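Local atomic coordinates of uncharacterized conserved protein (Ruegeria pomeroyi DSS-3, PDB entry 3IUS), a protein that is of unknown function but belongs to the NAD-dependent epimerase/dehydratase family and so probably binds a dinucleotide cofactor in a Rossmann-type domain. Residues 6-11 against 29-34; 64-69 against 95-100; 170-175 against 229-234. One frame throughout, in Å; residues are numbered along the deposited sequence. Where two conformers were deposited one is given.

Interaction 1. Residues 6-11 against 29-34; sequences GTLLSF and WRIIGT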
loop_
_atom_site.group_PDB
_atom_site.type_symbol
_atom_site.label_atom_id
_atom_site.label_comp_id
_atom_site.label_asym_id
_atom_site.label_seq_id
_atom_site.Cartn_x
_atom_site.Cartn_y
_atom_site.Cartn_z
ATOM N N GLY A 6 -1.904 22.490 -2.727
ATOM C CA GLY A 6 -2.861 22.179 -3.772
ATOM C C GLY A 6 -4.117 21.486 -3.274
ATOM O O GLY A 6 -4.424 21.502 -2.081
ATOM N N THR A 7 -4.836 20.869 -4.205
ATOM C CA THR A 7 -6.077 20.166 -3.905
ATOM C C THR A 7 -5.986 18.706 -4.340
ATOM O O THR A 7 -5.860 18.408 -5.527
ATOM C CB THR A 7 -7.271 20.834 -4.607
ATOM O OG1 THR A 7 -7.429 22.169 -4.112
ATOM C CG2 THR A 7 -8.556 20.048 -4.366
ATOM N N LEU A 8 -6.064 17.801 -3.370
ATOM C CA LEU A 8 -5.920 16.382 -3.630
ATOM C C LEU A 8 -7.260 15.662 -3.532
ATOM O O LEU A 8 -7.964 15.775 -2.529
ATOM C CB LEU A 8 -4.938 15.764 -2.631
ATOM C CG LEU A 8 -4.853 14.235 -2.597
ATOM C CD1 LEU A 8 -4.063 13.710 -3.781
ATOM C CD2 LEU A 8 -4.231 13.764 -1.287
ATOM N N LEU A 9 -7.602 14.921 -4.582
ATOM C CA LEU A 9 -8.757 14.031 -4.561
ATOM C C LEU A 9 -8.274 12.593 -4.372
ATOM O O LEU A 9 -7.487 12.076 -5.164
ATOM C CB LEU A 9 -9.577 14.172 -5.844
ATOM C CG LEU A 9 -10.786 13.248 -6.034
ATOM C CD1 LEU A 9 -11.702 13.271 -4.816
ATOM C CD2 LEU A 9 -11.545 13.627 -7.292
ATOM N N SER A 10 -8.748 11.957 -3.308
ATOM C CA SER A 10 -8.258 10.650 -2.912
ATOM C C SER A 10 -9.396 9.633 -3.003
ATOM O O SER A 10 -10.334 9.670 -2.204
ATOM C CB SER A 10 -7.716 10.743 -1.481
ATOM O OG SER A 10 -7.403 9.481 -0.927
ATOM N N PHE A 11 -9.324 8.746 -3.994
ATOM C CA PHE A 11 -10.353 7.726 -4.195
ATOM C C PHE A 11 -10.087 6.541 -3.284
ATOM O O PHE A 11 -8.989 5.978 -3.289
ATOM C CB PHE A 11 -10.374 7.247 -5.650
ATOM C CG PHE A 11 -10.812 8.293 -6.628
ATOM C CD1 PHE A 11 -12.154 8.453 -6.940
ATOM C CD2 PHE A 11 -9.882 9.110 -7.246
ATOM C CE1 PHE A 11 -12.560 9.416 -7.849
ATOM C CE2 PHE A 11 -10.277 10.073 -8.152
ATOM C CZ PHE A 11 -11.617 10.230 -8.450
ATOM N N TRP A 29 -3.066 22.066 2.616
ATOM C CA TRP A 29 -3.693 21.295 1.547
ATOM C C TRP A 29 -5.195 21.141 1.748
ATOM O O TRP A 29 -5.675 21.029 2.876
ATOM C CB TRP A 29 -3.064 19.901 1.459
ATOM C CG TRP A 29 -1.721 19.882 0.819
ATOM C CD1 TRP A 29 -0.541 20.284 1.375
ATOM C CD2 TRP A 29 -1.409 19.429 -0.501
ATOM N NE1 TRP A 29 0.485 20.112 0.481
ATOM C CE2 TRP A 29 -0.021 19.586 -0.679
ATOM C CE3 TRP A 29 -2.169 18.900 -1.551
ATOM C CZ2 TRP A 29 0.624 19.237 -1.865
ATOM C CZ3 TRP A 29 -1.527 18.555 -2.728
ATOM C CH2 TRP A 29 -0.145 18.725 -2.874
ATOM N N ARG A 30 -5.933 21.134 0.644
ATOM C CA ARG A 30 -7.322 20.707 0.671
ATOM C C ARG A 30 -7.387 19.261 0.193
ATOM O O ARG A 30 -6.902 18.945 -0.891
ATOM C CB ARG A 30 -8.186 21.589 -0.227
ATOM C CG ARG A 30 -9.635 21.136 -0.295
ATOM C CD ARG A 30 -10.418 21.874 -1.362
ATOM N NE ARG A 30 -11.803 21.419 -1.402
ATOM C CZ ARG A 30 -12.579 21.473 -2.479
ATOM N NH1 ARG A 30 -12.105 21.967 -3.615
ATOM N NH2 ARG A 30 -13.826 21.030 -2.418
ATOM N N ILE A 31 -7.965 18.382 1.008
ATOM C CA ILE A 31 -8.114 16.978 0.636
ATOM C C ILE A 31 -9.586 16.571 0.571
ATOM O O ILE A 31 -10.383 16.928 1.443
ATOM C CB ILE A 31 -7.374 16.024 1.611
ATOM C CG1 ILE A 31 -5.904 16.425 1.767
ATOM C CG2 ILE A 31 -7.474 14.585 1.130
ATOM C CD1 ILE A 31 -5.680 17.492 2.806
ATOM N N ILE A 32 -9.927 15.832 -0.479
ATOM C CA ILE A 32 -11.259 15.272 -0.667
ATOM C C ILE A 32 -11.126 13.753 -0.738
ATOM O O ILE A 32 -10.411 13.230 -1.592
ATOM C CB ILE A 32 -11.880 15.777 -1.979
ATOM C CG1 ILE A 32 -11.879 17.305 -2.012
ATOM C CG2 ILE A 32 -13.288 15.220 -2.169
ATOM C CD1 ILE A 32 -12.139 17.880 -3.385
ATOM N N GLY A 33 -11.792 13.039 0.165
ATOM C CA GLY A 33 -11.656 11.595 0.214
ATOM C C GLY A 33 -12.968 10.873 -0.016
ATOM O O GLY A 33 -14.001 11.252 0.539
ATOM N N THR A 34 -12.932 9.826 -0.833
ATOM C CA THR A 34 -14.140 9.065 -1.127
ATOM C C THR A 34 -14.147 7.707 -0.434
ATOM O O THR A 34 -13.095 7.140 -0.117
ATOM C CB THR A 34 -14.316 8.828 -2.632
ATOM O OG1 THR A 34 -13.580 7.662 -3.024
ATOM C CG2 THR A 34 -13.830 10.038 -3.433
HETATM O O HOH W 1 -9.811 23.536 -4.365
#
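Strands 7-11 and 30-34 run parallel, 4.7 Å apart at their closest and 14° from aligned, with five backbone hydrogen bonds from Arg30 N to Gly6 O at one end to Thr34 N to Ser10 O at the other. The tightest joins Ser10 N to Ile32 O at 2.7 Å and lies nearly along the C=O axis. At the start of the pair the indole of Trp29 lies against Gly6. Gly6 CA sits over the face of its six-membered ring, 4.3 Å from the centroid, as a CH-pi contact. Thr7 and Arg30 lie side by side on one face of the sheet. A water joins them, 2.8 Å from Thr7 OG1 and 2.9 Å from Arg30 NH1, from which it accepts. The Arg30 chain is extended from CG to NE, and its NE forms a salt bridge with Glu50. Ile32 CD1 lies over the centre of the Arg30 guanidinium. On the same face Leu9 crosses Ile32 obliquely, CD1 to CG2 at 3.6 Å. Leu8 and Ile31 point together from the other face, CD2 to CG2 at 4.1 Å. Thr34 OG1 bonds to Gly12 N, in a glycine-rich turn consistent with a Rossmann dinucleotide-binding loop. Helix 15-24 links the strands as a beta-alpha-beta unit and packs on Ser10 and Ile31, while strands 66-69 and 49-53 flank the pair.

Interaction 2. Residues 64-69 against 95-100; sequences VTHLLI and FRWVGY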
loop_
_atom_site.group_PDB
_atom_site.type_symbol
_atom_site.label_atom_id
_atom_site.label_comp_id
_atom_site.label_asym_id
_atom_site.label_seq_id
_atom_site.Cartn_x
_atom_site.Cartn_y
_atom_site.Cartn_z
ATOM N N VAL A 64 -9.049 20.348 -8.820
ATOM C CA VAL A 64 -8.195 19.258 -8.349
ATOM C C VAL A 64 -6.823 19.283 -9.032
ATOM O O VAL A 64 -6.737 19.300 -10.267
ATOM C CB VAL A 64 -8.847 17.882 -8.581
ATOM C CG1 VAL A 64 -7.878 16.762 -8.213
ATOM C CG2 VAL A 64 -10.143 17.761 -7.793
ATOM N N THR A 65 -5.761 19.286 -8.226
ATOM C CA THR A 65 -4.391 19.339 -8.748
ATOM C C THR A 65 -3.681 17.994 -8.611
ATOM O O THR A 65 -2.764 17.674 -9.366
ATOM C CB THR A 65 -3.542 20.434 -8.040
ATOM O OG1 THR A 65 -3.480 20.169 -6.630
ATOM C CG2 THR A 65 -4.139 21.811 -8.263
ATOM N N HIS A 66 -4.113 17.203 -7.640
ATOM C CA HIS A 66 -3.467 15.939 -7.362
ATOM C C HIS A 66 -4.525 14.850 -7.242
ATOM O O HIS A 66 -5.580 15.069 -6.648
ATOM C CB HIS A 66 -2.666 16.031 -6.061
ATOM C CG HIS A 66 -1.493 16.961 -6.133
ATOM N ND1 HIS A 66 -1.629 18.328 -6.251
ATOM C CD2 HIS A 66 -0.161 16.719 -6.089
ATOM C CE1 HIS A 66 -0.434 18.887 -6.287
ATOM N NE2 HIS A 66 0.476 17.933 -6.196
ATOM N N LEU A 67 -4.233 13.688 -7.821
ATOM C CA LEU A 67 -5.082 12.502 -7.700
ATOM C C LEU A 67 -4.352 11.377 -6.980
ATOM O O LEU A 67 -3.200 11.079 -7.283
ATOM C CB LEU A 67 -5.493 12.007 -9.087
ATOM C CG LEU A 67 -6.931 12.138 -9.576
ATOM C CD1 LEU A 67 -7.553 13.454 -9.145
ATOM C CD2 LEU A 67 -6.991 11.954 -11.095
ATOM N N LEU A 68 -5.027 10.748 -6.025
ATOM C CA LEU A 68 -4.500 9.545 -5.392
ATOM C C LEU A 68 -5.537 8.427 -5.508
ATOM O O LEU A 68 -6.732 8.661 -5.323
ATOM C CB LEU A 68 -4.149 9.810 -3.928
ATOM C CG LEU A 68 -3.637 8.598 -3.140
ATOM C CD1 LEU A 68 -2.279 8.130 -3.668
ATOM C CD2 LEU A 68 -3.560 8.898 -1.646
ATOM N N ILE A 69 -5.082 7.220 -5.824
ATOM C CA ILE A 69 -5.983 6.086 -6.024
ATOM C C ILE A 69 -5.617 4.909 -5.133
ATOM O O ILE A 69 -4.565 4.302 -5.313
ATOM C CB ILE A 69 -5.935 5.593 -7.479
ATOM C CG1 ILE A 69 -6.089 6.764 -8.454
ATOM C CG2 ILE A 69 -6.975 4.503 -7.715
ATOM C CD1 ILE A 69 -7.466 7.354 -8.492
ATOM N N PHE A 95 -3.579 18.337 -13.888
ATOM C CA PHE A 95 -2.989 17.702 -12.719
ATOM C C PHE A 95 -1.487 17.916 -12.686
ATOM O O PHE A 95 -0.832 17.974 -13.726
ATOM C CB PHE A 95 -3.287 16.199 -12.702
ATOM C CG PHE A 95 -4.750 15.871 -12.808
ATOM C CD1 PHE A 95 -5.627 16.219 -11.791
ATOM C CD2 PHE A 95 -5.245 15.214 -13.921
ATOM C CE1 PHE A 95 -6.978 15.918 -11.885
ATOM C CE2 PHE A 95 -6.592 14.910 -14.024
ATOM C CZ PHE A 95 -7.460 15.263 -13.004
ATOM N N ARG A 96 -0.942 18.042 -11.485
ATOM C CA ARG A 96 0.502 18.115 -11.314
ATOM C C ARG A 96 1.053 16.736 -10.984
ATOM O O ARG A 96 2.229 16.452 -11.197
ATOM C CB ARG A 96 0.868 19.101 -10.203
ATOM C CG ARG A 96 2.323 19.017 -9.766
ATOM C CD ARG A 96 2.661 20.064 -8.720
ATOM N NE ARG A 96 4.016 19.900 -8.203
ATOM C CZ ARG A 96 5.115 20.230 -8.872
ATOM N NH1 ARG A 96 5.021 20.733 -10.094
ATOM N NH2 ARG A 96 6.308 20.050 -8.323
ATOM N N TRP A 97 0.188 15.870 -10.472
ATOM C CA TRP A 97 0.650 14.596 -9.965
ATOM C C TRP A 97 -0.524 13.649 -9.794
ATOM O O TRP A 97 -1.581 14.046 -9.312
ATOM C CB TRP A 97 1.340 14.838 -8.628
ATOM C CG TRP A 97 1.894 13.632 -7.934
ATOM C CD1 TRP A 97 3.174 13.156 -8.007
ATOM C CD2 TRP A 97 1.202 12.778 -7.014
ATOM N NE1 TRP A 97 3.314 12.049 -7.198
ATOM C CE2 TRP A 97 2.116 11.795 -6.584
ATOM C CE3 TRP A 97 -0.103 12.744 -6.521
ATOM C CZ2 TRP A 97 1.766 10.793 -5.674
ATOM C CZ3 TRP A 97 -0.452 11.743 -5.624
ATOM C CH2 TRP A 97 0.482 10.786 -5.210
ATOM N N VAL A 98 -0.335 12.411 -10.233
ATOM C CA VAL A 98 -1.302 11.349 -9.999
ATOM C C VAL A 98 -0.576 10.140 -9.431
ATOM O O VAL A 98 0.442 9.711 -9.967
ATOM C CB VAL A 98 -2.024 10.945 -11.297
ATOM C CG1 VAL A 98 -2.874 9.701 -11.065
ATOM C CG2 VAL A 98 -2.861 12.111 -11.838
ATOM N N GLY A 99 -1.088 9.586 -8.339
ATOM C CA GLY A 99 -0.466 8.416 -7.762
ATOM C C GLY A 99 -1.414 7.232 -7.743
ATOM O O GLY A 99 -2.514 7.328 -7.203
ATOM N N TYR A 100 -1.000 6.128 -8.357
ATOM C CA TYR A 100 -1.755 4.887 -8.266
ATOM C C TYR A 100 -1.080 3.958 -7.280
ATOM O O TYR A 100 0.091 3.617 -7.442
ATOM C CB TYR A 100 -1.884 4.194 -9.628
ATOM C CG TYR A 100 -2.582 2.854 -9.521
ATOM C CD1 TYR A 100 -3.938 2.780 -9.223
ATOM C CD2 TYR A 100 -1.883 1.666 -9.694
ATOM C CE1 TYR A 100 -4.581 1.564 -9.102
ATOM C CE2 TYR A 100 -2.518 0.446 -9.580
ATOM C CZ TYR A 100 -3.869 0.400 -9.288
ATOM O OH TYR A 100 -4.506 -0.810 -9.167
#
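Strand 66-69, helix 79-90 and strand 97-103 form a beta-alpha-beta unit, and this contact joins its two parallel strands. Their short axes lie 4.7 Å apart and only 2° from parallel. Four backbone hydrogen bonds hold them: Arg96 N to Thr65 O, Leu67 N to Trp97 O, Gly99 N to Leu67 O and Ile69 N to Gly99 O. The Gly99 N to Leu67 O bond is 2.8 Å long. The last of the four is the least straight, 144° at the hydrogen. His66 crosses Trp97 at about a right angle, its CD2 3.5 Å from Trp97 CB. The other side of the imidazole is fixed by Thr65 OG1, which lies in the ring plane 2.6 Å from His66 ND1. Trp97 CG is anti to the backbone N (chi1 -180°), so the indole runs forward along the strand. Its face comes over Gly99 N, and its CZ3 reaches 3.3 Å from Leu67 O. Glycine at 99 suits this, since a CB there would collide with Trp97 CH2. In the central parallel sheet of the Rossmann-type domain, strand 66-69 lies between 7-11 and 97-103. On the face that carries Leu67 and Val98, Leu67 sets CD2 over one face of the Phe95 ring, 4.1 Å from its centroid. Leu67 CB meets Val98 CG2 at 3.8 Å. Ile69 CG2 touches the edge of Tyr100 at CD1. Beyond the pair, Trp97 stacks on His147 and its NE1 bonds to Ser195 OG, while Tyr100 stacks on Trp138 of helix 126-140.

Interaction 3. Residues 170-175 against 229-234; sequences IRRIIK and PLPPAV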
loop_
_atom_site.group_PDB
_atom_site.type_symbol
_atom_site.label_atom_id
_atom_site.label_comp_id
_atom_site.label_asym_id
_atom_site.label_seq_id
_atom_site.Cartn_x
_atom_site.Cartn_y
_atom_site.Cartn_z
ATOM N N ILE A 170 -3.851 -18.571 17.210
ATOM C CA ILE A 170 -2.752 -18.019 16.420
ATOM C C ILE A 170 -1.693 -19.087 16.173
ATOM O O ILE A 170 -1.312 -19.824 17.084
ATOM C CB ILE A 170 -2.092 -16.808 17.110
ATOM C CG1 ILE A 170 -2.018 -17.032 18.622
ATOM C CG2 ILE A 170 -2.857 -15.533 16.794
ATOM C CD1 ILE A 170 -1.272 -15.945 19.369
ATOM N N ARG A 171 -1.224 -19.168 14.937
ATOM C CA ARG A 171 -0.246 -20.179 14.569
ATOM C C ARG A 171 0.768 -19.598 13.599
ATOM O O ARG A 171 0.458 -18.689 12.832
ATOM C CB ARG A 171 -0.951 -21.394 13.958
ATOM C CG ARG A 171 -2.011 -21.032 12.930
ATOM C CD ARG A 171 -3.263 -21.887 13.088
ATOM N NE ARG A 171 -3.131 -23.220 12.502
ATOM C CZ ARG A 171 -3.358 -23.502 11.223
ATOM N NH1 ARG A 171 -3.714 -22.536 10.381
ATOM N NH2 ARG A 171 -3.221 -24.746 10.780
ATOM N N ARG A 172 1.989 -20.114 13.653
ATOM C CA ARG A 172 3.028 -19.677 12.732
ATOM C C ARG A 172 3.143 -20.676 11.589
ATOM O O ARG A 172 3.511 -21.831 11.798
ATOM C CB ARG A 172 4.366 -19.510 13.464
ATOM C CG ARG A 172 4.388 -18.340 14.448
ATOM C CD ARG A 172 5.710 -18.237 15.196
ATOM N NE ARG A 172 5.963 -19.432 15.997
ATOM C CZ ARG A 172 7.036 -20.204 15.865
ATOM N NH1 ARG A 172 7.971 -19.890 14.975
ATOM N NH2 ARG A 172 7.181 -21.275 16.633
ATOM N N ILE A 173 2.806 -20.234 10.379
ATOM C CA ILE A 173 2.887 -21.090 9.203
ATOM C C ILE A 173 4.304 -21.083 8.647
ATOM O O ILE A 173 4.835 -20.025 8.290
ATOM C CB ILE A 173 1.925 -20.623 8.091
ATOM C CG1 ILE A 173 0.505 -20.449 8.634
ATOM C CG2 ILE A 173 1.960 -21.586 6.915
ATOM C CD1 ILE A 173 -0.095 -21.712 9.207
ATOM N N ILE A 174 4.906 -22.263 8.549
ATOM C CA ILE A 174 6.289 -22.383 8.092
ATOM C C ILE A 174 6.412 -22.888 6.651
ATOM O O ILE A 174 6.224 -24.064 6.381
ATOM C CB ILE A 174 7.100 -23.309 9.022
ATOM C CG1 ILE A 174 6.886 -22.919 10.483
ATOM C CG2 ILE A 174 8.582 -23.262 8.671
ATOM C CD1 ILE A 174 7.350 -21.518 10.798
ATOM N N LYS A 175 6.723 -21.989 5.716
ATOM C CA LYS A 175 7.033 -22.390 4.351
ATOM C C LYS A 175 8.524 -22.161 4.148
ATOM O O LYS A 175 9.000 -21.034 4.299
ATOM C CB LYS A 175 6.256 -21.534 3.347
ATOM C CG LYS A 175 6.627 -21.781 1.891
ATOM C CD LYS A 175 5.830 -22.927 1.304
ATOM C CE LYS A 175 6.248 -23.230 -0.125
ATOM N NZ LYS A 175 6.072 -22.076 -1.039
ATOM N N PRO A 229 4.407 -16.495 25.346
ATOM C CA PRO A 229 5.013 -17.700 24.769
ATOM C C PRO A 229 5.033 -17.655 23.250
ATOM O O PRO A 229 4.114 -17.115 22.637
ATOM C CB PRO A 229 4.077 -18.816 25.237
ATOM C CG PRO A 229 3.400 -18.264 26.451
ATOM C CD PRO A 229 3.217 -16.810 26.151
ATOM N N LEU A 230 6.074 -18.231 22.658
ATOM C CA LEU A 230 6.170 -18.359 21.211
ATOM C C LEU A 230 5.025 -19.227 20.697
ATOM O O LEU A 230 4.914 -20.398 21.065
ATOM C CB LEU A 230 7.519 -18.976 20.839
ATOM C CG LEU A 230 7.781 -19.331 19.377
ATOM C CD1 LEU A 230 7.787 -18.074 18.517
ATOM C CD2 LEU A 230 9.100 -20.080 19.248
ATOM N N PRO A 231 4.152 -18.650 19.858
ATOM C CA PRO A 231 3.046 -19.417 19.278
ATOM C C PRO A 231 3.561 -20.658 18.553
ATOM O O PRO A 231 4.667 -20.632 18.007
ATOM C CB PRO A 231 2.428 -18.437 18.275
ATOM C CG PRO A 231 2.804 -17.090 18.794
ATOM C CD PRO A 231 4.160 -17.248 19.399
ATOM N N PRO A 232 2.769 -21.742 18.552
ATOM C CA PRO A 232 3.180 -22.994 17.903
ATOM C C PRO A 232 3.313 -22.839 16.392
ATOM O O PRO A 232 2.591 -22.044 15.785
ATOM C CB PRO A 232 2.033 -23.952 18.224
ATOM C CG PRO A 232 0.861 -23.078 18.489
ATOM C CD PRO A 232 1.391 -21.803 19.072
ATOM N N ALA A 233 4.225 -23.598 15.797
ATOM C CA ALA A 233 4.419 -23.566 14.355
ATOM C C ALA A 233 3.774 -24.779 13.684
ATOM O O ALA A 233 3.667 -25.856 14.273
ATOM C CB ALA A 233 5.902 -23.493 14.017
ATOM N N VAL A 234 3.321 -24.582 12.453
ATOM C CA VAL A 234 2.764 -25.662 11.650
ATOM C C VAL A 234 3.341 -25.588 10.247
ATOM O O VAL A 234 3.442 -24.497 9.672
ATOM C CB VAL A 234 1.227 -25.577 11.582
ATOM C CG1 VAL A 234 0.783 -24.144 11.326
ATOM C CG2 VAL A 234 0.687 -26.512 10.511
#
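The guanidinium of Arg172 lies between two apolar groups of the facing segment. Leu230 CD1 sits 3.3 Å above one face, toward the rim, and Ala233 CB lies over the opposite face. The Arg172 and Leu230 side chains cross at about a right angle. Arg172 CG is anti to the carbonyl carbon (chi1 -69°), and the chain bends at chi3 (-62°), which turns the flat group back along segment 229-234. There it grips Pro231 O side-on. Arg172 NE donates to Pro231 O at 2.7 Å, and NH2 donates to the same oxygen at 2.9 Å. The oxygen lies in the guanidinium plane. NH2 approaches nearly along the C=O axis, whereas NE comes from above the carbonyl plane. Two donors on one carbonyl and cover on both faces hold the guanidinium against rotation.

The backbones form a small two-stranded parallel sheet, strands 172-174 and 233-235, separate from the central sheet of the Rossmann-type domain. Arg172 N donates to Pro232 O, Val234 N to Arg172 O and Ile174 N to Val234 O. The first is almost straight, 175° at the hydrogen. On the face opposite Arg172 and Ala233, Ile173 and Val234 run alongside each other. In the Val234 conformer given, one of two deposited, Ile173 CD1 is 3.3 Å from Val234 CG1. Both methyls lie over one face of the Arg171 guanidinium, whose NH2 bonds to Ala239 O. Ile174 CG1 meets Ala233 CB at 3.7 Å on the other face. At the start of the segments, Ile170 CD1 reaches Pro231 CG at 4.3 Å. Helix 215-226 lies against Arg172 and Ile174 through Gln216 and against Leu230 through Ala220.

In the fold
Interactions 1 and 2 are buried neighbours in one parallel sheet, their centres 9 Å apart. Strands 7-11 and 66-69 lie side by side, with Thr7 O 2.8 Å from Thr65 N and Leu9 N 2.9 Å from His66 O, both probable hydrogen bonds. Trp29 meets His66 edge-to-face across the same join. Interaction 3 is a surface contact about 42 Å from both, centre to centre, on the opposite side of the chain's centre and in a separate two-stranded sheet. All three use parallel backbone ladders. Interaction 1 adds aliphatic pairs and a water-linked charged edge, interaction 2 is richer in aromatic rings, and interaction 3 relies on arginine side chains, proline carbonyls and a small aliphatic pair.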